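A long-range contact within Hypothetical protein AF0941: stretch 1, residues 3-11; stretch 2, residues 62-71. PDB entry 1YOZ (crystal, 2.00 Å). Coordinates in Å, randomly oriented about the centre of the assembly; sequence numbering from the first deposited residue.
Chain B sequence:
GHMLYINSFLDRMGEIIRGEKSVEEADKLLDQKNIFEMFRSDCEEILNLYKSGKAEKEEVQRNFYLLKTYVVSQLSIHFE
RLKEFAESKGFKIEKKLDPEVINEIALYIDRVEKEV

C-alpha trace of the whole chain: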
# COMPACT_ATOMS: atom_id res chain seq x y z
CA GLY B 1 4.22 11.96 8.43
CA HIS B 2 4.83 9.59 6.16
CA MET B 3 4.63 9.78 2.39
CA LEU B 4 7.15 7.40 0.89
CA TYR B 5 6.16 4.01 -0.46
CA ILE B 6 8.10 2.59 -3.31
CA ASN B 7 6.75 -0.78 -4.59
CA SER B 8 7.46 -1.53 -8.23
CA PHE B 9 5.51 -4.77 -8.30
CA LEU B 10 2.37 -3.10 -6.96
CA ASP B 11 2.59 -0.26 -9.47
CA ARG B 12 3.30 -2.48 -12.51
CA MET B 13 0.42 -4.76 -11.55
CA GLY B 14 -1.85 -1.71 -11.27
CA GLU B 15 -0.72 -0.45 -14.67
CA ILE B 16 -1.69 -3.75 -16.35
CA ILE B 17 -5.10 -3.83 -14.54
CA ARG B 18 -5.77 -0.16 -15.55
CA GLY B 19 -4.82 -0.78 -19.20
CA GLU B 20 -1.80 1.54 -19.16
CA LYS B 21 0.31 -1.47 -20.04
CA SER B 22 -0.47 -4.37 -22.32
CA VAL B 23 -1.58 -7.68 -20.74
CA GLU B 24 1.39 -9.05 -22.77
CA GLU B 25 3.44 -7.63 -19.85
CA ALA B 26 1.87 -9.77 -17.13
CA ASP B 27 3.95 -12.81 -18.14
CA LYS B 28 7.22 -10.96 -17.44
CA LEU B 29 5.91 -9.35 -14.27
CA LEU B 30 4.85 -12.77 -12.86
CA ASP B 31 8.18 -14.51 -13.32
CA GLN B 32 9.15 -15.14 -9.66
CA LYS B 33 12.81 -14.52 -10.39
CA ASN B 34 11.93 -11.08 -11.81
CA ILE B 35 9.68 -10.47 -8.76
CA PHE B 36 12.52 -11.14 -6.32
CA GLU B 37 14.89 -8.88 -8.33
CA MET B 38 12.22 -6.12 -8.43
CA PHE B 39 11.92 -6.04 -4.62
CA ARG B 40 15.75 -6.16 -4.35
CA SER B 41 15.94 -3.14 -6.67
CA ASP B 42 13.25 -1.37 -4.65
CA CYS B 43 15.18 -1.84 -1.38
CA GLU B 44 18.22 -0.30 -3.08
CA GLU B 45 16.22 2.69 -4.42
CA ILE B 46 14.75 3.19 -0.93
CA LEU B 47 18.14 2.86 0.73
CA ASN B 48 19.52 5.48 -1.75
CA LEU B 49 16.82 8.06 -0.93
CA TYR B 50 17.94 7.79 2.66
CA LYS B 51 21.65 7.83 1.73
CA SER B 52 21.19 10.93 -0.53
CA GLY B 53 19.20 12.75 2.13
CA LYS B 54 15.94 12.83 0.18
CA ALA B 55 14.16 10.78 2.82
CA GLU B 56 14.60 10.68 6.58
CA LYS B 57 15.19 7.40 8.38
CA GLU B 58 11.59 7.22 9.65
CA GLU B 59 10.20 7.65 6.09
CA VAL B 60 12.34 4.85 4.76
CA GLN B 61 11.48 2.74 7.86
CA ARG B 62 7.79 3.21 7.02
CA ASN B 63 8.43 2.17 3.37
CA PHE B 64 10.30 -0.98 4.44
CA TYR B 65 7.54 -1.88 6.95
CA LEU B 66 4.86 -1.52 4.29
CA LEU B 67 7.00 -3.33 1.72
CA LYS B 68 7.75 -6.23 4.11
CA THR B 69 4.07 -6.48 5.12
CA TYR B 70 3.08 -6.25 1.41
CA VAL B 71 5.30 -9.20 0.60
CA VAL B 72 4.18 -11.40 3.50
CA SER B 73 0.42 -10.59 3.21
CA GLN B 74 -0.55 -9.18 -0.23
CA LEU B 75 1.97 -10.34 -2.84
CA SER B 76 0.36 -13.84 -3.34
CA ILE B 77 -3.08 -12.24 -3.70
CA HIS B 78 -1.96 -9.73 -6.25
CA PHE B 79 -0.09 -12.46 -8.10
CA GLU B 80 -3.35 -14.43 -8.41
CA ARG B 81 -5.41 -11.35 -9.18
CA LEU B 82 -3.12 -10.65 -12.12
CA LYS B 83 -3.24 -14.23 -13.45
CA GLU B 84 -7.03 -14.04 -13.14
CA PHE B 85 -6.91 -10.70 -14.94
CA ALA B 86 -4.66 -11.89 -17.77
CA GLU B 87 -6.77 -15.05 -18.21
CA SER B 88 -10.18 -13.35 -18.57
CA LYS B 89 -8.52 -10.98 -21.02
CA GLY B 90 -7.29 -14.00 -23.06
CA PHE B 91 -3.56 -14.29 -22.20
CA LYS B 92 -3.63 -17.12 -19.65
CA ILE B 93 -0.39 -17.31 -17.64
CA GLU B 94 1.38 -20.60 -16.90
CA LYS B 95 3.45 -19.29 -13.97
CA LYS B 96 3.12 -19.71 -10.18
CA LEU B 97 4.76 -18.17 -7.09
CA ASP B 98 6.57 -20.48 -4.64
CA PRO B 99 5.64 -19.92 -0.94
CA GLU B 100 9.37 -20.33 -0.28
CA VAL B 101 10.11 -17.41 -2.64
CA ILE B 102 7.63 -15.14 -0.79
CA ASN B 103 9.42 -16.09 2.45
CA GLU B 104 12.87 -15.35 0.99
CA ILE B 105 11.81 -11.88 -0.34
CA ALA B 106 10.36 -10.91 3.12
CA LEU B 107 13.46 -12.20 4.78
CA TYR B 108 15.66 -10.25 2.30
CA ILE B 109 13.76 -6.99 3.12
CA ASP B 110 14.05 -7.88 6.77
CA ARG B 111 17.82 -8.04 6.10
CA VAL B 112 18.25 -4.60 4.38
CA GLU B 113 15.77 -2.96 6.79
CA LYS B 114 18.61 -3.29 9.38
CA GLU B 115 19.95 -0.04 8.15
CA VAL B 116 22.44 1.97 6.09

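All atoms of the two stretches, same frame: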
# COMPACT_ATOMS: atom_id res chain seq x y z
N MET B 3 5.12 9.64 3.75
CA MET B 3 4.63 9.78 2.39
C MET B 3 5.22 8.72 1.49
O MET B 3 4.59 8.32 0.52
CB MET B 3 4.96 11.22 1.84
CG MET B 3 4.22 12.41 2.52
SD MET B 3 5.06 14.06 2.29
CE MET B 3 5.40 13.82 0.62
N LEU B 4 6.42 8.22 1.83
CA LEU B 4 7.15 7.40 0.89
C LEU B 4 6.69 5.97 0.88
O LEU B 4 6.54 5.34 1.94
CB LEU B 4 8.69 7.50 1.17
CG LEU B 4 9.67 6.71 0.30
CD1 LEU B 4 9.81 7.13 -1.20
CD2 LEU B 4 11.10 6.67 0.95
N TYR B 5 6.47 5.45 -0.31
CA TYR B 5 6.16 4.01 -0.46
C TYR B 5 6.43 3.62 -1.88
O TYR B 5 5.53 3.65 -2.74
CB TYR B 5 4.70 3.68 -0.06
CG TYR B 5 4.30 2.21 -0.24
CD1 TYR B 5 3.14 1.85 -0.94
CD2 TYR B 5 5.07 1.18 0.30
CE1 TYR B 5 2.74 0.52 -1.04
CE2 TYR B 5 4.68 -0.16 0.19
CZ TYR B 5 3.53 -0.48 -0.47
OH TYR B 5 3.22 -1.81 -0.62
N ILE B 6 7.69 3.26 -2.12
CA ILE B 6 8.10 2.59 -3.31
C ILE B 6 7.69 1.09 -3.28
O ILE B 6 7.90 0.40 -2.30
CB ILE B 6 9.66 2.75 -3.52
CG1 ILE B 6 10.02 4.22 -3.81
CG2 ILE B 6 10.15 1.84 -4.60
CD1 ILE B 6 11.55 4.57 -3.77
N ASN B 7 7.07 0.62 -4.38
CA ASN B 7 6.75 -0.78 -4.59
C ASN B 7 6.45 -0.94 -6.07
O ASN B 7 5.34 -0.61 -6.54
CB ASN B 7 5.51 -1.20 -3.74
CG ASN B 7 5.21 -2.67 -3.83
OD1 ASN B 7 5.62 -3.33 -4.78
ND2 ASN B 7 4.41 -3.18 -2.89
N SER B 8 7.47 -1.39 -6.79
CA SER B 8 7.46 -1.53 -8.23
C SER B 8 6.50 -2.61 -8.67
O SER B 8 5.82 -2.42 -9.67
CB SER B 8 8.88 -1.84 -8.72
OG SER B 8 9.69 -0.66 -8.52
N PHE B 9 6.42 -3.69 -7.91
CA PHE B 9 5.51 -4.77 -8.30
C PHE B 9 4.07 -4.29 -8.26
O PHE B 9 3.27 -4.49 -9.24
CB PHE B 9 5.67 -6.03 -7.45
CG PHE B 9 4.77 -7.15 -7.87
CD1 PHE B 9 5.17 -8.04 -8.88
CD2 PHE B 9 3.52 -7.32 -7.28
CE1 PHE B 9 4.33 -9.07 -9.30
CE2 PHE B 9 2.66 -8.34 -7.71
CZ PHE B 9 3.07 -9.22 -8.70
N LEU B 10 3.72 -3.66 -7.15
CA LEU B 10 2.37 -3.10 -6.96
C LEU B 10 2.00 -2.13 -8.07
O LEU B 10 0.94 -2.23 -8.66
CB LEU B 10 2.23 -2.48 -5.56
CG LEU B 10 0.87 -1.82 -5.27
CD1 LEU B 10 -0.25 -2.82 -5.15
CD2 LEU B 10 1.05 -1.00 -4.04
N ASP B 11 2.91 -1.22 -8.42
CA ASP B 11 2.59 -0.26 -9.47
C ASP B 11 2.45 -0.93 -10.84
O ASP B 11 1.54 -0.59 -11.59
CB ASP B 11 3.64 0.86 -9.56
CG ASP B 11 3.59 1.83 -8.39
OD1 ASP B 11 2.50 2.19 -7.85
OD2 ASP B 11 4.67 2.26 -8.01
N ARG B 62 9.18 3.40 7.43
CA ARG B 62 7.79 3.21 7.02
C ARG B 62 7.71 2.47 5.68
O ARG B 62 7.05 1.46 5.58
CB ARG B 62 7.15 4.60 6.94
CG ARG B 62 5.64 4.59 6.81
CD ARG B 62 5.24 4.73 5.36
NE ARG B 62 3.79 4.94 5.26
CZ ARG B 62 3.17 5.43 4.20
NH1 ARG B 62 3.85 5.73 3.09
NH2 ARG B 62 1.83 5.55 4.23
N ASN B 63 8.45 2.91 4.65
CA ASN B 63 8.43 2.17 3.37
C ASN B 63 8.83 0.69 3.51
O ASN B 63 8.24 -0.19 2.87
CB ASN B 63 9.35 2.90 2.36
CG ASN B 63 9.10 2.50 0.89
OD1 ASN B 63 9.47 3.27 0.00
ND2 ASN B 63 8.50 1.33 0.62
N PHE B 64 9.84 0.41 4.31
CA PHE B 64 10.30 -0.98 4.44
C PHE B 64 9.26 -1.78 5.21
O PHE B 64 9.03 -2.92 4.89
CB PHE B 64 11.63 -1.05 5.20
CG PHE B 64 12.84 -0.73 4.35
CD1 PHE B 64 13.05 -1.40 3.16
CD2 PHE B 64 13.77 0.20 4.80
CE1 PHE B 64 14.16 -1.12 2.38
CE2 PHE B 64 14.91 0.51 4.02
CZ PHE B 64 15.10 -0.17 2.82
N TYR B 65 8.64 -1.18 6.23
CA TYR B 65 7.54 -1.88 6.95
C TYR B 65 6.37 -2.22 6.02
O TYR B 65 5.88 -3.35 5.97
CB TYR B 65 7.05 -1.03 8.10
CG TYR B 65 6.03 -1.77 8.93
CD1 TYR B 65 6.41 -2.79 9.83
CD2 TYR B 65 4.69 -1.42 8.86
CE1 TYR B 65 5.41 -3.48 10.62
CE2 TYR B 65 3.70 -2.09 9.65
CZ TYR B 65 4.07 -3.10 10.51
OH TYR B 65 3.08 -3.68 11.25
N LEU B 66 5.94 -1.26 5.23
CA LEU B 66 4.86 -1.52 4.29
C LEU B 66 5.29 -2.53 3.23
O LEU B 66 4.48 -3.36 2.77
CB LEU B 66 4.37 -0.21 3.62
CG LEU B 66 3.69 0.93 4.42
CD1 LEU B 66 3.14 2.03 3.52
CD2 LEU B 66 2.58 0.29 5.19
N LEU B 67 6.53 -2.46 2.79
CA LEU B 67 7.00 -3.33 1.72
C LEU B 67 7.12 -4.77 2.24
O LEU B 67 6.71 -5.72 1.60
CB LEU B 67 8.36 -2.79 1.17
CG LEU B 67 8.79 -3.35 -0.18
CD1 LEU B 67 7.94 -2.80 -1.31
CD2 LEU B 67 10.29 -3.11 -0.46
N LYS B 68 7.68 -4.91 3.43
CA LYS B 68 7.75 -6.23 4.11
C LYS B 68 6.37 -6.81 4.35
O LYS B 68 6.04 -7.93 3.91
CB LYS B 68 8.55 -6.07 5.43
CG LYS B 68 8.55 -7.32 6.30
CD LYS B 68 8.94 -6.98 7.76
CE LYS B 68 10.38 -7.33 7.96
NZ LYS B 68 10.91 -6.82 9.28
N THR B 69 5.49 -6.04 4.99
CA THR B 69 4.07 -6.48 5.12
C THR B 69 3.32 -6.71 3.80
O THR B 69 2.48 -7.62 3.71
CB THR B 69 3.27 -5.59 6.18
OG1 THR B 69 3.29 -4.23 5.79
CG2 THR B 69 4.00 -5.62 7.46
N TYR B 70 3.65 -5.97 2.74
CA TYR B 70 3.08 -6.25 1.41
C TYR B 70 3.53 -7.61 0.97
O TYR B 70 2.72 -8.40 0.46
CB TYR B 70 3.55 -5.24 0.34
CG TYR B 70 2.98 -5.54 -1.04
CD1 TYR B 70 1.74 -5.02 -1.44
CD2 TYR B 70 3.68 -6.34 -1.95
CE1 TYR B 70 1.23 -5.29 -2.71
CE2 TYR B 70 3.13 -6.62 -3.22
CZ TYR B 70 1.92 -6.08 -3.58
OH TYR B 70 1.35 -6.37 -4.80
N VAL B 71 4.82 -7.91 1.13
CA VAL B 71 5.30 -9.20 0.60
C VAL B 71 4.66 -10.36 1.41
O VAL B 71 4.10 -11.31 0.83
CB VAL B 71 6.81 -9.26 0.59
CG1 VAL B 71 7.34 -10.71 0.40
CG2 VAL B 71 7.32 -8.36 -0.55

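An extended N-terminal segment, turning into a helix at Ser-8, lies along one side of a second helix and is held there by side-chain-to-backbone hydrogen bonds at one end and by aromatic and aliphatic packing at the other. The approach is closest near Tyr-5 and Asn-63, whose CA atoms lie 4.8 Å apart, and widens to 9.9 Å between the CA atoms of Phe-9 and Val-71.

Asn-63 is the polar centre. Its carboxamide carries both an acceptor and a donor, so it can satisfy both backbone polar groups of Ile-6: Ile-6 N donates to Asn-63 OD1 (2.8 Å), and Asn-63 ND2 donates almost linearly to Ile-6 O (3.1 Å). One side chain thus pairs with both the N-H and the C=O of Ile-6, much as a neighbouring strand's backbone can. From the preceding residue, the long side chain of Arg-62 brings NH1 within 3.0 Å of Leu-4 O, a hydrogen bond made at the edge of the guanidinium.

Between these polar groups and the hydrophobic end sits Tyr-5. Leu-66 covers one face of its ring, with CD1 4.1 Å from the ring centroid in a CH-pi contact, while the Tyr-5 hydroxyl accepts from Asn-7 ND2 (2.9 Å between ND2 and OH). Asn-7 does double duty: its OD1 caps the new helix by accepting from Leu-10 N (3.1 Å), and the same amide presents ND2 over one face of the Tyr-70 ring, 3.3 Å from CG.

Tyr-70, in its t rotamer, is the residue most extensively covered by the opposite stretch. Its broad ring also offers carbon surface to Leu-10, whose CD1 lies 3.8 Å from Tyr-70 CE1, and to Phe-9, whose CD2 lies 4.1 Å from Tyr-70 CE2. Leu-67 adds an aliphatic end: its CA-to-CB bond points sideways, but the side chain brings CD1 to 3.7 Å from Asn-7 CG.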